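PDB 3G02: epoxide hydrolase from Aspergillus niger, which probably hydrolyses epoxides to vicinal diols, this form being an enantioselective variant obtained by directed evolution. Local coordinates for residues Y187-G192 with D207-V212; L364-D369 with L389-E394; F20-P25 with P77-L82; S71-R76 with I295-S300. The protein carries 9 engineered substitutions. All coordinates share one frame; numbering follows the deposited sequence.

In the fold
From the N terminus, contact 3 opens first, at 20-25, and closes its loop at 77-82. Contact 4 has by then opened at 71-76, so the two cross; they share helix 75-82, and their centres lie about 12 Å apart. Contact 4 closes only at 295-300, a span that takes in the whole of contact 1, where strand 187-191 meets strand 209-214 after one intervening helix. Contact 2 follows in series, joining strand 362-369 to helix 382-396. Contacts 1 and 2 both reach the central sheet and touch through F392, V393 and L389. Contact 3 holds together two parts of the N-terminal region, and contact 4 ties that region to helix 292-304.

Contact 1 of 4, residues Y187-G192 with D207-V212; sequences YIIQGG and DACKAV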
loop_
_atom_site.group_PDB
_atom_site.type_symbol
_atom_site.label_atom_id
_atom_site.label_comp_id
_atom_site.label_asym_id
_atom_site.label_seq_id
_atom_site.Cartn_x
_atom_site.Cartn_y
_atom_site.Cartn_z
ATOM N N TYR A 187 37.098 -4.563 -8.302
ATOM C CA TYR A 187 36.188 -3.507 -8.738
ATOM C C TYR A 187 35.679 -2.721 -7.538
ATOM O O TYR A 187 35.791 -3.170 -6.394
ATOM C CB TYR A 187 35.016 -4.071 -9.554
ATOM C CG TYR A 187 34.160 -5.082 -8.817
ATOM C CD1 TYR A 187 33.140 -4.670 -7.955
ATOM C CD2 TYR A 187 34.365 -6.447 -8.987
ATOM C CE1 TYR A 187 32.355 -5.597 -7.275
ATOM C CE2 TYR A 187 33.578 -7.382 -8.320
ATOM C CZ TYR A 187 32.580 -6.948 -7.466
ATOM O OH TYR A 187 31.806 -7.868 -6.799
ATOM N N ILE A 188 35.118 -1.545 -7.817
ATOM C CA ILE A 188 34.508 -0.700 -6.801
ATOM C C ILE A 188 33.002 -0.646 -7.054
ATOM O O ILE A 188 32.558 -0.712 -8.202
ATOM C CB ILE A 188 35.115 0.728 -6.818
ATOM C CG1 ILE A 188 36.605 0.665 -6.459
ATOM C CG2 ILE A 188 34.373 1.663 -5.857
ATOM C CD1 ILE A 188 37.336 1.980 -6.614
ATOM N N ILE A 189 32.234 -0.552 -5.971
ATOM C CA ILE A 189 30.783 -0.387 -6.054
ATOM C C ILE A 189 30.379 1.008 -5.597
ATOM O O ILE A 189 30.831 1.480 -4.556
ATOM C CB ILE A 189 30.038 -1.442 -5.194
ATOM C CG1 ILE A 189 30.284 -2.856 -5.733
ATOM C CG2 ILE A 189 28.529 -1.138 -5.117
ATOM C CD1 ILE A 189 29.791 -3.093 -7.162
ATOM N N GLN A 190 29.533 1.657 -6.397
ATOM C CA GLN A 190 28.821 2.858 -5.988
ATOM C C GLN A 190 27.362 2.433 -5.877
ATOM O O GLN A 190 26.840 1.788 -6.781
ATOM C CB GLN A 190 28.967 3.961 -7.041
ATOM C CG GLN A 190 28.761 5.387 -6.519
ATOM C CD GLN A 190 27.339 5.665 -6.062
ATOM O OE1 GLN A 190 27.106 6.078 -4.923
ATOM N NE2 GLN A 190 26.383 5.445 -6.953
ATOM N N GLY A 191 26.725 2.758 -4.760
ATOM C CA GLY A 191 25.335 2.361 -4.555
ATOM C C GLY A 191 24.488 3.380 -3.830
ATOM O O GLY A 191 24.981 4.156 -3.008
ATOM N N GLY A 192 23.200 3.377 -4.165
ATOM C CA GLY A 192 22.180 4.132 -3.449
ATOM C C GLY A 192 20.960 3.247 -3.287
ATOM O O GLY A 192 20.837 2.227 -3.971
ATOM N N ASP A 207 35.279 -11.052 -2.472
ATOM C CA ASP A 207 36.697 -10.687 -2.506
ATOM C C ASP A 207 37.069 -9.727 -3.628
ATOM O O ASP A 207 37.953 -8.885 -3.455
ATOM C CB ASP A 207 37.574 -11.937 -2.586
ATOM C CG ASP A 207 37.624 -12.703 -1.279
ATOM O OD1 ASP A 207 38.219 -13.801 -1.268
ATOM O OD2 ASP A 207 37.078 -12.218 -0.264
ATOM N N ALA A 208 36.395 -9.859 -4.769
ATOM C CA ALA A 208 36.657 -9.011 -5.931
ATOM C C ALA A 208 36.215 -7.564 -5.703
ATOM O O ALA A 208 36.737 -6.649 -6.333
ATOM C CB ALA A 208 36.002 -9.585 -7.170
ATOM N N CYS A 209 35.249 -7.361 -4.809
ATOM C CA CYS A 209 34.847 -6.009 -4.432
ATOM C C CYS A 209 35.887 -5.428 -3.484
ATOM O O CYS A 209 36.081 -5.944 -2.386
ATOM C CB CYS A 209 33.468 -6.018 -3.770
ATOM S SG CYS A 209 32.910 -4.378 -3.262
ATOM N N LYS A 210 36.550 -4.352 -3.908
ATOM C CA LYS A 210 37.684 -3.803 -3.152
ATOM C C LYS A 210 37.349 -2.562 -2.322
ATOM O O LYS A 210 38.046 -2.251 -1.354
ATOM C CB LYS A 210 38.865 -3.505 -4.086
ATOM C CG LYS A 210 39.329 -4.683 -4.937
ATOM C CD LYS A 210 39.912 -5.815 -4.097
ATOM C CE LYS A 210 40.305 -6.989 -4.974
ATOM N NZ LYS A 210 40.846 -8.128 -4.178
ATOM N N ALA A 211 36.287 -1.859 -2.710
ATOM C CA ALA A 211 35.859 -0.641 -2.028
ATOM C C ALA A 211 34.395 -0.350 -2.338
ATOM O O ALA A 211 33.881 -0.771 -3.378
ATOM C CB ALA A 211 36.737 0.548 -2.436
ATOM N N VAL A 212 33.741 0.362 -1.424
ATOM C CA VAL A 212 32.320 0.691 -1.567
ATOM C C VAL A 212 32.069 2.169 -1.271
ATOM O O VAL A 212 32.456 2.672 -0.218
ATOM C CB VAL A 212 31.428 -0.182 -0.636
ATOM C CG1 VAL A 212 29.951 0.131 -0.842
ATOM C CG2 VAL A 212 31.665 -1.661 -0.888
#
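Three backbone hydrogen bonds join the two segments. Y187 N donates to A208 O at 2.9 Å with a bent N-H...O angle of 149°, whereas K210 N returns a nearly straight bond (177°) to Y187 O, close to that carbonyl's C=O axis. I189 N then donates to A211 O at 3.1 Å, in the carbonyl plane. A211 N is buried with no partner in the model; Y187 O, 3.9 Å away, is taken by K210 N.

Y187 takes the crowded first torsion, CG between the backbone N and the carbonyl carbon (chi1 59°), so its ring covers the start of the neighbouring strand. C209 CA stands over the ring face, 4.0 Å from the Y187 centroid, in a CH-pi contact, and A208 O lies above the same face toward its rim. Y187 CE2 meets A208 CB at 3.5 Å on one side; on the other, by CE1, lies C209, whose SG is oblique to the ring and touches I189 CG1 at 3.9 Å. The parallel pairing belongs to the beta-alpha-beta unit of an alpha/beta hydrolase fold, and G191 begins a sequence consistent with the nucleophile elbow around D193, the predicted nucleophile. On the I188 face, I188 CG1 packs 4.0 Å from A211 CB.

Further out, L202 of helix 194-205 packs on Y187, I189 and C209. F392 and V396 of helix 382-396 cover A211, while D175 hydrogen-bonds Y187 OH.

Contact 2 of 4, residues L364-D369 with L389-E394; sequences LVFFRD and LTAFVE
F366 and F392 form an offset edge-to-face pair: the edge of F392 points at the face of F366, with centroids 5.5 Å apart and planes at 68°. The base of the F392 side chain also takes part: F392 CB sits 3.9 Å from the F366 centroid, almost on the ring normal, a CH-pi contact over the centre of the face. F366 CB meets the edge of the F392 ring at CD1, 3.5 Å away. F366, with CG anti to its backbone N (chi1 179°), points its ring at the helix; F392, also anti, lays its ring alongside. Segment 364-369 belongs to strand 362-369, the outermost at one end of the alpha/beta hydrolase sheet within this chain, and helix 389-394 runs nearly antiparallel to the segment (159°), their axes 9.5 Å apart at closest approach. A391, one residue before F392, brings its CB to 3.8 Å from F366 CE2. Within the strand, F366 CE2 lies 3.3 Å above one face of the R368 guanidinium, toward its rim. Rotation of that group is limited by the bond from R368 NH1 to F367 O at 3.2 Å, which reaches the carbonyl from above its plane. F392 also packs on I188 of strand 187-191.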
loop_
_atom_site.group_PDB
_atom_site.type_symbol
_atom_site.label_atom_id
_atom_site.label_comp_id
_atom_site.label_asym_id
_atom_site.label_seq_id
_atom_site.Cartn_x
_atom_site.Cartn_y
_atom_site.Cartn_z
ATOM N N LEU A 364 35.008 3.866 7.308
ATOM C CA LEU A 364 34.639 5.106 6.634
ATOM C C LEU A 364 35.832 6.048 6.522
ATOM O O LEU A 364 36.162 6.766 7.469
ATOM C CB LEU A 364 33.462 5.785 7.349
ATOM C CG LEU A 364 32.851 7.026 6.687
ATOM C CD1 LEU A 364 32.088 6.655 5.419
ATOM C CD2 LEU A 364 31.948 7.759 7.662
ATOM N N VAL A 365 36.469 6.029 5.355
ATOM C CA VAL A 365 37.683 6.811 5.105
ATOM C C VAL A 365 37.388 8.057 4.273
ATOM O O VAL A 365 38.267 8.891 4.045
ATOM C CB VAL A 365 38.768 5.960 4.391
ATOM C CG1 VAL A 365 39.246 4.824 5.294
ATOM C CG2 VAL A 365 38.255 5.413 3.060
ATOM N N PHE A 366 36.140 8.178 3.826
ATOM C CA PHE A 366 35.741 9.236 2.907
ATOM C C PHE A 366 34.300 9.629 3.203
ATOM O O PHE A 366 33.407 8.782 3.208
ATOM C CB PHE A 366 35.894 8.736 1.467
ATOM C CG PHE A 366 35.496 9.733 0.411
ATOM C CD1 PHE A 366 34.168 9.844 -0.001
ATOM C CD2 PHE A 366 36.456 10.526 -0.209
ATOM C CE1 PHE A 366 33.802 10.747 -0.989
ATOM C CE2 PHE A 366 36.098 11.434 -1.200
ATOM C CZ PHE A 366 34.771 11.544 -1.592
ATOM N N PHE A 367 34.087 10.914 3.466
ATOM C CA PHE A 367 32.752 11.444 3.714
ATOM C C PHE A 367 32.624 12.821 3.089
ATOM O O PHE A 367 33.513 13.663 3.231
ATOM C CB PHE A 367 32.461 11.514 5.217
ATOM C CG PHE A 367 31.048 11.919 5.548
ATOM C CD1 PHE A 367 30.048 10.960 5.683
ATOM C CD2 PHE A 367 30.716 13.259 5.729
ATOM C CE1 PHE A 367 28.738 11.330 5.988
ATOM C CE2 PHE A 367 29.411 13.638 6.035
ATOM C CZ PHE A 367 28.422 12.671 6.166
ATOM N N ARG A 368 31.517 13.040 2.388
ATOM C CA ARG A 368 31.211 14.351 1.821
ATOM C C ARG A 368 29.767 14.724 2.115
ATOM O O ARG A 368 28.851 13.939 1.849
ATOM C CB ARG A 368 31.444 14.373 0.306
ATOM C CG ARG A 368 32.880 14.130 -0.142
ATOM C CD ARG A 368 33.740 15.388 -0.079
ATOM N NE ARG A 368 35.081 15.166 -0.627
ATOM C CZ ARG A 368 36.113 14.676 0.061
ATOM N NH1 ARG A 368 35.979 14.344 1.340
ATOM N NH2 ARG A 368 37.287 14.516 -0.535
ATOM N N ASP A 369 29.593 15.918 2.682
ATOM C CA ASP A 369 28.291 16.545 2.900
ATOM C C ASP A 369 27.922 17.395 1.692
ATOM O O ASP A 369 28.804 17.863 0.965
ATOM C CB ASP A 369 28.341 17.456 4.131
ATOM C CG ASP A 369 28.019 16.731 5.424
ATOM O OD1 ASP A 369 27.054 15.935 5.449
ATOM O OD2 ASP A 369 28.720 16.975 6.426
ATOM N N LEU A 389 32.517 10.457 -6.195
ATOM C CA LEU A 389 32.959 9.118 -6.590
ATOM C C LEU A 389 34.390 9.150 -7.105
ATOM O O LEU A 389 35.212 8.328 -6.701
ATOM C CB LEU A 389 32.030 8.497 -7.641
ATOM C CG LEU A 389 32.444 7.131 -8.216
ATOM C CD1 LEU A 389 32.480 6.039 -7.135
ATOM C CD2 LEU A 389 31.535 6.724 -9.372
ATOM N N THR A 390 34.674 10.105 -7.989
ATOM C CA THR A 390 36.009 10.259 -8.570
ATOM C C THR A 390 37.055 10.493 -7.481
ATOM O O THR A 390 38.103 9.843 -7.474
ATOM C CB THR A 390 36.043 11.404 -9.596
ATOM O OG1 THR A 390 35.106 11.130 -10.644
ATOM C CG2 THR A 390 37.432 11.538 -10.201
ATOM N N ALA A 391 36.757 11.403 -6.555
ATOM C CA ALA A 391 37.652 11.686 -5.430
ATOM C C ALA A 391 37.868 10.453 -4.554
ATOM O O ALA A 391 38.987 10.195 -4.095
ATOM C CB ALA A 391 37.125 12.850 -4.607
ATOM N N PHE A 392 36.801 9.685 -4.336
ATOM C CA PHE A 392 36.871 8.467 -3.529
ATOM C C PHE A 392 37.799 7.430 -4.163
ATOM O O PHE A 392 38.649 6.856 -3.477
ATOM C CB PHE A 392 35.465 7.888 -3.316
ATOM C CG PHE A 392 35.449 6.554 -2.611
ATOM C CD1 PHE A 392 35.734 6.462 -1.250
ATOM C CD2 PHE A 392 35.137 5.391 -3.309
ATOM C CE1 PHE A 392 35.716 5.229 -0.600
ATOM C CE2 PHE A 392 35.119 4.156 -2.670
ATOM C CZ PHE A 392 35.406 4.076 -1.312
ATOM N N VAL A 393 37.640 7.203 -5.466
ATOM C CA VAL A 393 38.467 6.241 -6.199
ATOM C C VAL A 393 39.935 6.668 -6.169
ATOM O O VAL A 393 40.818 5.852 -5.903
ATOM C CB VAL A 393 37.990 6.053 -7.665
ATOM C CG1 VAL A 393 38.904 5.088 -8.408
ATOM C CG2 VAL A 393 36.546 5.550 -7.709
ATOM N N GLU A 394 40.183 7.952 -6.424
ATOM C CA GLU A 394 41.540 8.504 -6.389
ATOM C C GLU A 394 42.210 8.286 -5.033
ATOM O O GLU A 394 43.408 7.998 -4.967
ATOM C CB GLU A 394 41.532 9.992 -6.751
ATOM C CG GLU A 394 41.296 10.263 -8.232
ATOM C CD GLU A 394 41.129 11.740 -8.555
ATOM O OE1 GLU A 394 41.104 12.571 -7.618
ATOM O OE2 GLU A 394 41.014 12.072 -9.754
#

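Contact 3 of 4, residues F20-P25 with P77-L82; sequences FTVSIP and PFEARL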
loop_
_atom_site.group_PDB
_atom_site.type_symbol
_atom_site.label_atom_id
_atom_site.label_comp_id
_atom_site.label_asym_id
_atom_site.label_seq_id
_atom_site.Cartn_x
_atom_site.Cartn_y
_atom_site.Cartn_z
ATOM N N PHE A 20 22.596 -4.218 -27.028
ATOM C CA PHE A 20 21.168 -4.152 -26.802
ATOM C C PHE A 20 20.637 -2.805 -27.276
ATOM O O PHE A 20 21.265 -1.769 -27.053
ATOM C CB PHE A 20 20.874 -4.358 -25.312
ATOM C CG PHE A 20 19.413 -4.331 -24.967
ATOM C CD1 PHE A 20 18.622 -5.463 -25.142
ATOM C CD2 PHE A 20 18.825 -3.178 -24.459
ATOM C CE1 PHE A 20 17.269 -5.442 -24.822
ATOM C CE2 PHE A 20 17.472 -3.149 -24.139
ATOM C CZ PHE A 20 16.695 -4.278 -24.318
ATOM N N THR A 21 19.486 -2.841 -27.937
ATOM C CA THR A 21 18.810 -1.644 -28.408
ATOM C C THR A 21 17.371 -1.675 -27.910
ATOM O O THR A 21 16.658 -2.666 -28.102
ATOM C CB THR A 21 18.832 -1.549 -29.959
ATOM O OG1 THR A 21 20.182 -1.644 -30.425
ATOM C CG2 THR A 21 18.227 -0.234 -30.444
ATOM N N VAL A 22 16.955 -0.598 -27.254
ATOM C CA VAL A 22 15.561 -0.453 -26.841
ATOM C C VAL A 22 14.715 -0.151 -28.075
ATOM O O VAL A 22 14.966 0.819 -28.790
ATOM C CB VAL A 22 15.381 0.651 -25.771
ATOM C CG1 VAL A 22 13.919 0.727 -25.324
ATOM C CG2 VAL A 22 16.300 0.401 -24.572
ATOM N N SER A 23 13.725 -1.005 -28.325
ATOM C CA SER A 23 12.857 -0.877 -29.484
ATOM C C SER A 23 11.465 -1.378 -29.135
ATOM O O SER A 23 11.079 -2.494 -29.494
ATOM C CB SER A 23 13.435 -1.648 -30.678
ATOM O OG SER A 23 12.673 -1.412 -31.848
ATOM N N ILE A 24 10.723 -0.544 -28.410
ATOM C CA ILE A 24 9.368 -0.879 -27.987
ATOM C C ILE A 24 8.441 -0.846 -29.203
ATOM O O ILE A 24 8.363 0.173 -29.891
ATOM C CB ILE A 24 8.851 0.091 -26.882
ATOM C CG1 ILE A 24 9.799 0.123 -25.667
ATOM C CG2 ILE A 24 7.415 -0.256 -26.471
ATOM C CD1 ILE A 24 9.988 -1.212 -24.944
ATOM N N PRO A 25 7.753 -1.971 -29.484
ATOM C CA PRO A 25 6.830 -2.013 -30.615
ATOM C C PRO A 25 5.747 -0.940 -30.530
ATOM O O PRO A 25 5.272 -0.622 -29.435
ATOM C CB PRO A 25 6.204 -3.408 -30.502
ATOM C CG PRO A 25 7.212 -4.217 -29.763
ATOM C CD PRO A 25 7.813 -3.263 -28.777
ATOM N N PRO A 77 11.714 9.927 -28.523
ATOM C CA PRO A 77 12.906 10.700 -28.139
ATOM C C PRO A 77 13.615 10.176 -26.885
ATOM O O PRO A 77 14.848 10.172 -26.827
ATOM C CB PRO A 77 12.346 12.104 -27.889
ATOM C CG PRO A 77 11.120 12.170 -28.732
ATOM C CD PRO A 77 10.523 10.793 -28.600
ATOM N N PHE A 78 12.843 9.739 -25.891
ATOM C CA PHE A 78 13.421 9.132 -24.697
ATOM C C PHE A 78 14.137 7.827 -25.035
ATOM O O PHE A 78 15.254 7.590 -24.573
ATOM C CB PHE A 78 12.339 8.906 -23.639
ATOM C CG PHE A 78 12.823 8.193 -22.402
ATOM C CD1 PHE A 78 13.851 8.717 -21.621
ATOM C CD2 PHE A 78 12.227 7.001 -22.009
ATOM C CE1 PHE A 78 14.284 8.051 -20.471
ATOM C CE2 PHE A 78 12.650 6.331 -20.865
ATOM C CZ PHE A 78 13.680 6.856 -20.095
ATOM N N GLU A 79 13.491 6.994 -25.848
ATOM C CA GLU A 79 14.087 5.747 -26.317
ATOM C C GLU A 79 15.405 6.011 -27.049
ATOM O O GLU A 79 16.384 5.294 -26.848
ATOM C CB GLU A 79 13.110 5.012 -27.226
ATOM C CG GLU A 79 13.550 3.637 -27.663
ATOM C CD GLU A 79 12.492 2.957 -28.499
ATOM O OE1 GLU A 79 12.276 3.392 -29.652
ATOM O OE2 GLU A 79 11.862 2.004 -27.998
ATOM N N ALA A 80 15.429 7.054 -27.878
ATOM C CA ALA A 80 16.654 7.441 -28.577
ATOM C C ALA A 80 17.762 7.829 -27.599
ATOM O O ALA A 80 18.932 7.493 -27.811
ATOM C CB ALA A 80 16.380 8.569 -29.556
ATOM N N ARG A 81 17.387 8.521 -26.524
ATOM C CA ARG A 81 18.334 8.864 -25.465
ATOM C C ARG A 81 18.863 7.606 -24.767
ATOM O O ARG A 81 20.058 7.501 -24.495
ATOM C CB ARG A 81 17.704 9.822 -24.450
ATOM C CG ARG A 81 18.678 10.348 -23.405
ATOM C CD ARG A 81 18.124 11.569 -22.684
ATOM N NE ARG A 81 17.080 11.231 -21.717
ATOM C CZ ARG A 81 17.304 10.841 -20.462
ATOM N NH1 ARG A 81 18.544 10.721 -20.002
ATOM N NH2 ARG A 81 16.283 10.567 -19.662
ATOM N N LEU A 82 17.977 6.654 -24.489
ATOM C CA LEU A 82 18.397 5.367 -23.927
ATOM C C LEU A 82 19.470 4.718 -24.802
ATOM O O LEU A 82 20.499 4.251 -24.307
ATOM C CB LEU A 82 17.200 4.423 -23.763
ATOM C CG LEU A 82 16.102 4.821 -22.768
ATOM C CD1 LEU A 82 15.079 3.709 -22.643
ATOM C CD2 LEU A 82 16.699 5.134 -21.419
#
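A carboxylate from helix 77-82 receives a backbone N-H of the irregular segment 20-25, with a small apolar patch beside it, in the N-terminal region characteristic of this epoxide hydrolase family. The segment leads into helix 26-38, for which P25 is the N-cap residue, so the contact lies where the lead-in to one helix passes the side of another.

The polar evidence is a single bond across the segments: I24 N donates to E79 OE2 at 2.8 Å with an N-H...O angle of 169°, using the syn lone pair of that oxygen. E79 reaches this point because CG is anti to the backbone N (chi1 -174°) and the chain stays extended beyond it, carrying the carboxylate past V22. The same OE2 also accepts from W75 NE1, and OE1 forms a salt bridge with R76; two N-H donors and a nearby cation would be expected to keep the group ionised. R76 bridges to the loop as well, through NH2 to I24 O. V22 O, by contrast, lies 3.4 Å from E79 OE2 as a second acceptor, so the two make no bond.

V22 supplies the apolar part. Its CG1, anti to the backbone N, rests 3.8 Å from E79 CG, the methylene portion of the glutamate, and its CG2 points to the next helical turn, where it meets L82 CD1 at 4.0 Å. Just past the helix, N83 OD1 accepts from V22 N. On the I24 side, CG1 of that residue comes to 3.6 Å from E79 OE2, beside the bonded N-H.

Contact 4 of 4, residues S71-R76 with I295-S300; sequences SEFDWR and ILEMVS
The rings of F73 and W75 meet helix 295-300 at their edges or obliquely. E297 CG lies in the plane of the F73 ring at its edge, 3.9 Å from CE1, with the carboxylate plane turned 64° to the ring. L296 CB approaches the same ring obliquely at 3.8 Å from F73 CD1, as does S300 OG at 3.5 Å from F73 CE2. The indole of W75 has E297 O at its edge, 4.1 Å from CZ3, and S300 CB set obliquely at 3.9 Å from W75 CZ3; R76 NH1 lies in plane elsewhere.

F73 holds CG anti to the backbone N (chi1 -176°), which sends the ring to the helix, where it slides past L296 in the opposite direction. S300 OG donates to L296 O at 2.7 Å from above the carbonyl plane, and S300 N bonds to that oxygen too, giving L296 O two donors. W69 NE1 also bonds S300 OG, and the W69 ring packs edge-to-face with F73.

Between F73 and W75 in the sequence, D74 is the N-cap of helix 75-82: its OD1 accepts from R76 N at 3.1 Å, met from above the carboxylate plane. F73 before the capped helix start and W75 at it thus join the N-terminal region to helix 292-304, which lies in the insertion between strands 209-214 and 340-345, probably the cap domain of an alpha/beta hydrolase.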
loop_
_atom_site.group_PDB
_atom_site.type_symbol
_atom_site.label_atom_id
_atom_site.label_comp_id
_atom_site.label_asym_id
_atom_site.label_seq_id
_atom_site.Cartn_x
_atom_site.Cartn_y
_atom_site.Cartn_z
ATOM N N SER A 71 -1.503 13.572 -24.503
ATOM C CA SER A 71 -1.456 14.604 -25.546
ATOM C C SER A 71 -0.074 15.211 -25.820
ATOM O O SER A 71 0.129 15.851 -26.858
ATOM C CB SER A 71 -2.450 15.724 -25.216
ATOM O OG SER A 71 -3.767 15.221 -25.095
ATOM N N GLU A 72 0.866 15.020 -24.899
ATOM C CA GLU A 72 2.212 15.586 -25.039
ATOM C C GLU A 72 3.339 14.552 -25.104
ATOM O O GLU A 72 4.304 14.728 -25.851
ATOM C CB GLU A 72 2.484 16.609 -23.926
ATOM C CG GLU A 72 1.607 17.864 -24.001
ATOM C CD GLU A 72 1.752 18.789 -22.799
ATOM O OE1 GLU A 72 0.856 19.638 -22.602
ATOM O OE2 GLU A 72 2.750 18.681 -22.050
ATOM N N PHE A 73 3.212 13.474 -24.335
ATOM C CA PHE A 73 4.302 12.511 -24.183
ATOM C C PHE A 73 4.615 11.701 -25.440
ATOM O O PHE A 73 3.718 11.154 -26.082
ATOM C CB PHE A 73 4.030 11.569 -23.002
ATOM C CG PHE A 73 5.155 10.608 -22.725
ATOM C CD1 PHE A 73 6.314 11.038 -22.085
ATOM C CD2 PHE A 73 5.059 9.277 -23.109
ATOM C CE1 PHE A 73 7.362 10.152 -21.827
ATOM C CE2 PHE A 73 6.100 8.382 -22.857
ATOM C CZ PHE A 73 7.256 8.824 -22.214
ATOM N N ASP A 74 5.903 11.620 -25.767
ATOM C CA ASP A 74 6.378 10.783 -26.862
ATOM C C ASP A 74 7.535 9.917 -26.362
ATOM O O ASP A 74 8.574 10.424 -25.934
ATOM C CB ASP A 74 6.800 11.646 -28.061
ATOM C CG ASP A 74 7.181 10.823 -29.298
ATOM O OD1 ASP A 74 7.056 9.575 -29.297
ATOM O OD2 ASP A 74 7.617 11.452 -30.288
ATOM N N TRP A 75 7.337 8.605 -26.418
ATOM C CA TRP A 75 8.344 7.642 -25.989
ATOM C C TRP A 75 9.624 7.683 -26.834
ATOM O O TRP A 75 10.722 7.487 -26.311
ATOM C CB TRP A 75 7.746 6.230 -26.009
ATOM C CG TRP A 75 8.736 5.149 -25.720
ATOM C CD1 TRP A 75 9.333 4.322 -26.629
ATOM C CD2 TRP A 75 9.264 4.784 -24.437
ATOM N NE1 TRP A 75 10.192 3.462 -25.994
ATOM C CE2 TRP A 75 10.169 3.719 -24.647
ATOM C CE3 TRP A 75 9.052 5.246 -23.129
ATOM C CZ2 TRP A 75 10.866 3.110 -23.597
ATOM C CZ3 TRP A 75 9.743 4.639 -22.088
ATOM C CH2 TRP A 75 10.644 3.584 -22.330
ATOM N N ARG A 76 9.477 7.933 -28.134
ATOM C CA ARG A 76 10.599 7.767 -29.072
ATOM C C ARG A 76 11.858 8.609 -28.795
ATOM O O ARG A 76 12.962 8.063 -28.834
ATOM C CB ARG A 76 10.140 7.916 -30.531
ATOM C CG ARG A 76 9.154 6.852 -31.003
ATOM C CD ARG A 76 9.747 5.446 -30.977
ATOM N NE ARG A 76 8.768 4.458 -31.422
ATOM C CZ ARG A 76 8.739 3.187 -31.029
ATOM N NH1 ARG A 76 9.628 2.726 -30.159
ATOM N NH2 ARG A 76 7.800 2.374 -31.496
ATOM N N ILE A 295 9.254 12.192 -14.949
ATOM C CA ILE A 295 8.374 11.256 -14.254
ATOM C C ILE A 295 7.636 10.349 -15.244
ATOM O O ILE A 295 7.582 9.133 -15.049
ATOM C CB ILE A 295 7.395 11.979 -13.292
ATOM C CG1 ILE A 295 8.186 12.755 -12.228
ATOM C CG2 ILE A 295 6.424 10.980 -12.648
ATOM C CD1 ILE A 295 7.334 13.491 -11.197
ATOM N N LEU A 296 7.103 10.928 -16.320
ATOM C CA LEU A 296 6.424 10.127 -17.340
ATOM C C LEU A 296 7.363 9.131 -18.027
ATOM O O LEU A 296 6.965 8.003 -18.300
ATOM C CB LEU A 296 5.711 11.010 -18.373
ATOM C CG LEU A 296 4.510 11.811 -17.853
ATOM C CD1 LEU A 296 3.904 12.651 -18.975
ATOM C CD2 LEU A 296 3.444 10.906 -17.237
ATOM N N GLU A 297 8.606 9.541 -18.278
ATOM C CA GLU A 297 9.615 8.651 -18.848
ATOM C C GLU A 297 9.879 7.449 -17.942
ATOM O O GLU A 297 9.868 6.303 -18.396
ATOM C CB GLU A 297 10.934 9.400 -19.090
ATOM C CG GLU A 297 10.906 10.354 -20.277
ATOM C CD GLU A 297 12.137 11.248 -20.361
ATOM O OE1 GLU A 297 12.978 11.237 -19.437
ATOM O OE2 GLU A 297 12.263 11.962 -21.376
ATOM N N MET A 298 10.119 7.715 -16.660
ATOM C CA MET A 298 10.460 6.654 -15.708
ATOM C C MET A 298 9.306 5.689 -15.487
ATOM O O MET A 298 9.501 4.475 -15.431
ATOM C CB MET A 298 10.922 7.230 -14.367
ATOM C CG MET A 298 12.168 8.109 -14.442
ATOM S SD MET A 298 13.543 7.390 -15.372
ATOM C CE MET A 298 14.913 8.380 -14.748
ATOM N N VAL A 299 8.103 6.238 -15.356
ATOM C CA VAL A 299 6.911 5.417 -15.166
ATOM C C VAL A 299 6.599 4.595 -16.422
ATOM O O VAL A 299 6.288 3.406 -16.324
ATOM C CB VAL A 299 5.696 6.263 -14.702
ATOM C CG1 VAL A 299 4.421 5.439 -14.687
ATOM C CG2 VAL A 299 5.951 6.841 -13.307
ATOM N N SER A 300 6.703 5.219 -17.596
ATOM C CA SER A 300 6.491 4.503 -18.857
ATOM C C SER A 300 7.497 3.370 -19.024
ATOM O O SER A 300 7.134 2.279 -19.451
ATOM C CB SER A 300 6.569 5.455 -20.053
ATOM O OG SER A 300 5.543 6.429 -19.983
#